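Local coordinates for dermonecrotic toxin (Pasteurella multocida, PDB 2EBF), which forms the C-terminal region of a potent mitogenic, osteolytic toxin that induces bone resorption and is associated with the severe progressive form of atrophic rhinitis in pigs, at residues E208-S211 and V212-K215; T291-S294 and M295-V299. One frame throughout, in Å; residues are numbered along the deposited sequence.

Contact 1: residues E208-S211 and V212-K215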
loop_
_atom_site.group_PDB
_atom_site.type_symbol
_atom_site.label_atom_id
_atom_site.label_comp_id
_atom_site.label_asym_id
_atom_site.label_seq_id
_atom_site.Cartn_x
_atom_site.Cartn_y
_atom_site.Cartn_z
ATOM N N GLU A 208 18.467 -26.186 -0.431
ATOM C CA GLU A 208 17.995 -27.548 -0.667
ATOM C C GLU A 208 19.135 -28.573 -0.642
ATOM O O GLU A 208 19.011 -29.628 -0.025
ATOM C CB GLU A 208 17.226 -27.615 -1.993
ATOM C CG GLU A 208 16.682 -28.996 -2.342
ATOM C CD GLU A 208 15.673 -28.979 -3.479
ATOM O OE1 GLU A 208 15.632 -27.993 -4.245
ATOM O OE2 GLU A 208 14.915 -29.964 -3.609
ATOM N N ASP A 209 20.235 -28.250 -1.315
ATOM C CA ASP A 209 21.401 -29.127 -1.355
ATOM C C ASP A 209 22.611 -28.437 -0.735
ATOM O O ASP A 209 23.197 -27.529 -1.326
ATOM C CB ASP A 209 21.696 -29.555 -2.797
ATOM C CG ASP A 209 22.713 -30.685 -2.886
ATOM O OD1 ASP A 209 22.762 -31.332 -3.949
ATOM O OD2 ASP A 209 23.458 -30.935 -1.912
ATOM N N ILE A 210 22.984 -28.900 0.453
ATOM C CA ILE A 210 24.114 -28.364 1.214
ATOM C C ILE A 210 25.467 -28.386 0.471
ATOM O O ILE A 210 26.348 -27.569 0.756
ATOM C CB ILE A 210 24.201 -29.075 2.609
ATOM C CG1 ILE A 210 23.118 -28.541 3.561
ATOM C CG2 ILE A 210 25.573 -28.958 3.245
ATOM C CD1 ILE A 210 22.786 -27.082 3.377
ATOM N N SER A 211 25.615 -29.306 -0.483
ATOM C CA SER A 211 26.846 -29.430 -1.276
ATOM C C SER A 211 27.204 -28.163 -2.057
ATOM O O SER A 211 28.353 -27.981 -2.455
ATOM C CB SER A 211 26.763 -30.631 -2.230
ATOM O OG SER A 211 25.920 -30.359 -3.337
ATOM N N VAL A 212 26.213 -27.299 -2.275
ATOM C CA VAL A 212 26.404 -26.001 -2.935
ATOM C C VAL A 212 27.448 -25.143 -2.201
ATOM O O VAL A 212 28.100 -24.284 -2.801
ATOM C CB VAL A 212 25.058 -25.227 -3.064
ATOM C CG1 VAL A 212 25.249 -23.925 -3.819
ATOM C CG2 VAL A 212 24.023 -26.070 -3.790
ATOM N N PHE A 213 27.606 -25.390 -0.904
ATOM C CA PHE A 213 28.601 -24.682 -0.102
ATOM C C PHE A 213 30.035 -25.048 -0.473
ATOM O O PHE A 213 30.958 -24.269 -0.237
ATOM C CB PHE A 213 28.366 -24.932 1.384
ATOM C CG PHE A 213 27.236 -24.138 1.951
ATOM C CD1 PHE A 213 27.355 -22.762 2.127
ATOM C CD2 PHE A 213 26.050 -24.761 2.319
ATOM C CE1 PHE A 213 26.306 -22.017 2.653
ATOM C CE2 PHE A 213 24.996 -24.024 2.851
ATOM C CZ PHE A 213 25.126 -22.650 3.017
ATOM N N ASP A 214 30.209 -26.232 -1.056
ATOM C CA ASP A 214 31.527 -26.712 -1.467
ATOM C C ASP A 214 31.887 -26.207 -2.858
ATOM O O ASP A 214 33.034 -26.318 -3.290
ATOM C CB ASP A 214 31.570 -28.238 -1.426
ATOM C CG ASP A 214 31.219 -28.793 -0.059
ATOM O OD1 ASP A 214 31.410 -28.080 0.951
ATOM O OD2 ASP A 214 30.746 -29.944 0.008
ATOM N N LYS A 215 30.898 -25.647 -3.549
ATOM C CA LYS A 215 31.095 -25.117 -4.891
ATOM C C LYS A 215 31.700 -23.716 -4.883
ATOM O O LYS A 215 32.210 -23.253 -5.906
ATOM C CB LYS A 215 29.774 -25.112 -5.668
ATOM C CG LYS A 215 29.510 -26.365 -6.504
ATOM C CD LYS A 215 28.946 -27.519 -5.676
ATOM C CE LYS A 215 28.181 -28.508 -6.557
ATOM N NZ LYS A 215 27.839 -29.761 -5.820
#
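Ile-210 lays its CD1 methyl against the edge of the Phe-213 ring, in the ring plane, with Ile-210 CD1 3.8 Å from Phe-213 CE2. The same edge of the ring, near CD2, also borders the carbonyl oxygen of Ile-210. Both side chains hang from one side of a short turn of successive i to i+3 backbone bonds: Val-212 N donates to Asp-209 O (3.2 Å), Phe-213 N to Ile-210 O (3.0 Å) and Asp-214 N to Ser-211 O (2.9 Å). Asp-209 opens the turn with an Asx turn, its OD2 accepting from Ser-211 N at 3.1 Å, met from above the carboxylate plane. A weak bond from Ser-211 OG reaches the same Asp-209 OD2 at 2.9 Å. That hydroxyl lies between its own backbone N and carbonyl carbon (chi1 75°), within range of Lys-215, whose chain bends at chi2 (82°) and curls back over Ser-211 O. There Lys-215 NZ makes a weak bond to Ser-211 OG, 3.2 Å away. Asp-209, Ser-211 and Lys-215 thus form a polar line along the outer side, while Ile-210 and Phe-213 are buried. Asp-214 turns its carboxylate elsewhere, with OD2 bonded to Ser-235 OG. The turn follows strand 205-207 in the C2 region of the toxin: Ile-210 packs on Leu-238 of helix 234-248 and Leu-261 of strand 260-263, and Phe-213 reaches both of these and helix 288-300.

Contact 2: residues T291-S294 and M295-V299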
loop_
_atom_site.group_PDB
_atom_site.type_symbol
_atom_site.label_atom_id
_atom_site.label_comp_id
_atom_site.label_asym_id
_atom_site.label_seq_id
_atom_site.Cartn_x
_atom_site.Cartn_y
_atom_site.Cartn_z
ATOM N N THR A 291 31.010 -16.430 9.634
ATOM C CA THR A 291 31.436 -17.448 8.674
ATOM C C THR A 291 30.219 -18.041 7.966
ATOM O O THR A 291 30.184 -18.115 6.735
ATOM C CB THR A 291 32.254 -18.567 9.367
ATOM O OG1 THR A 291 33.352 -17.985 10.085
ATOM C CG2 THR A 291 32.790 -19.575 8.343
ATOM N N PHE A 292 29.227 -18.445 8.760
ATOM C CA PHE A 292 27.973 -19.000 8.257
ATOM C C PHE A 292 27.279 -18.060 7.267
ATOM O O PHE A 292 26.868 -18.482 6.184
ATOM C CB PHE A 292 27.049 -19.335 9.434
ATOM C CG PHE A 292 25.654 -19.722 9.029
ATOM C CD1 PHE A 292 25.352 -21.043 8.699
ATOM C CD2 PHE A 292 24.636 -18.765 8.981
ATOM C CE1 PHE A 292 24.059 -21.409 8.320
ATOM C CE2 PHE A 292 23.339 -19.118 8.608
ATOM C CZ PHE A 292 23.049 -20.443 8.277
ATOM N N PHE A 293 27.174 -16.788 7.639
ATOM C CA PHE A 293 26.490 -15.785 6.825
ATOM C C PHE A 293 27.318 -15.396 5.604
ATOM O O PHE A 293 26.770 -15.174 4.522
ATOM C CB PHE A 293 26.154 -14.551 7.683
ATOM C CG PHE A 293 25.229 -13.562 7.011
ATOM C CD1 PHE A 293 25.623 -12.237 6.834
ATOM C CD2 PHE A 293 23.963 -13.949 6.567
ATOM C CE1 PHE A 293 24.773 -11.312 6.224
ATOM C CE2 PHE A 293 23.104 -13.024 5.949
ATOM C CZ PHE A 293 23.513 -11.711 5.778
ATOM N N SER A 294 28.638 -15.330 5.779
ATOM C CA SER A 294 29.562 -15.008 4.685
ATOM C C SER A 294 29.476 -15.998 3.523
ATOM O O SER A 294 29.554 -15.600 2.358
ATOM C CB SER A 294 31.006 -14.947 5.197
ATOM O OG SER A 294 31.174 -13.849 6.072
ATOM N N MET A 295 29.320 -17.282 3.839
ATOM C CA MET A 295 29.204 -18.287 2.787
ATOM C C MET A 295 27.805 -18.396 2.207
ATOM O O MET A 295 27.663 -18.755 1.042
ATOM C CB MET A 295 29.761 -19.657 3.193
ATOM C CG MET A 295 29.193 -20.316 4.429
ATOM S SD MET A 295 30.352 -21.634 4.870
ATOM C CE MET A 295 29.654 -22.244 6.396
ATOM N N LEU A 296 26.782 -18.087 3.002
ATOM C CA LEU A 296 25.434 -17.900 2.450
ATOM C C LEU A 296 25.469 -16.866 1.337
ATOM O O LEU A 296 24.918 -17.086 0.255
ATOM C CB LEU A 296 24.442 -17.446 3.516
ATOM C CG LEU A 296 23.744 -18.457 4.423
ATOM C CD1 LEU A 296 22.733 -17.711 5.274
ATOM C CD2 LEU A 296 23.050 -19.550 3.626
ATOM N N GLN A 297 26.130 -15.745 1.613
ATOM C CA GLN A 297 26.239 -14.654 0.654
ATOM C C GLN A 297 27.109 -15.028 -0.545
ATOM O O GLN A 297 26.889 -14.530 -1.647
ATOM C CB GLN A 297 26.750 -13.383 1.336
ATOM C CG GLN A 297 25.752 -12.784 2.326
ATOM C CD GLN A 297 26.256 -11.521 2.992
ATOM O OE1 GLN A 297 25.750 -10.426 2.731
ATOM N NE2 GLN A 297 27.260 -11.662 3.852
ATOM N N GLU A 298 28.096 -15.900 -0.328
ATOM C CA GLU A 298 28.901 -16.405 -1.444
ATOM C C GLU A 298 28.096 -17.342 -2.329
ATOM O O GLU A 298 28.158 -17.235 -3.558
ATOM C CB GLU A 298 30.197 -17.069 -0.967
ATOM C CG GLU A 298 31.269 -16.046 -0.632
ATOM C CD GLU A 298 32.681 -16.608 -0.616
ATOM O OE1 GLU A 298 32.927 -17.699 -1.187
ATOM O OE2 GLU A 298 33.551 -15.928 -0.031
ATOM N N VAL A 299 27.335 -18.243 -1.708
ATOM C CA VAL A 299 26.408 -19.113 -2.444
ATOM C C VAL A 299 25.405 -18.285 -3.252
ATOM O O VAL A 299 25.114 -18.613 -4.404
ATOM C CB VAL A 299 25.668 -20.104 -1.506
ATOM C CG1 VAL A 299 24.542 -20.825 -2.246
ATOM C CG2 VAL A 299 26.638 -21.125 -0.937
#
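Residues 291-294 and 295-299 are consecutive turns of one alpha-helix, 288-300, joined by four i to i+4 backbone bonds, from Met-295 N to Thr-291 O through to Glu-298 N to Ser-294 O. Of these, Gln-297 N to Phe-293 O spans 3.0 Å with an N-H...O angle of 159°. On the buried side Leu-296 leans across the Phe-292 ring: CG lies above one face toward the rim, and Leu-296 CD1 comes within 3.7 Å of Phe-292 CE2. Phe-292 itself packs on Leu-238 and Leu-242 of helix 234-248. Met-295 places CG between its backbone N and carbonyl carbon (chi1 57°), folding the methylene back to 3.3 Å from Thr-291 O; the extended chain beyond carries CE to the CA of Phe-292. Glu-298 OE2 is hydrogen-bonded to Thr-218 OG1. Phe-293, packed on Tyr-267 and Met-270 of helix 267-273, takes the side chain of Gln-297 over one face. Gln-297 CG makes a CH-pi contact 4.3 Å from the centroid of the Phe-293 ring, and the amide stacks with its plane 28° from the ring, Gln-297 NE2 lying 3.5 Å from Phe-293 CE1.

Both contacts are local and border the same hydrophobic layer, in which helix 234-248 and strand 260-263 take part. Contact 2 is the more buried, a regular helix whose side chains meet mainly through rings, methyls and an amide. Contact 1 is only partly buried: its apolar pair faces inward, while a weak serine-lysine bond and an Asx turn occupy its more exposed side. The two touch directly through Phe-213, whose CD1 lies 3.5 Å from Val-299 CG2 and whose CZ lies 3.8 Å from Leu-296 CD2. Val-212 adds CG1 against Val-299 CG1. Residues 208-215 thus pack as a tight turn against the flank of helix 288-300.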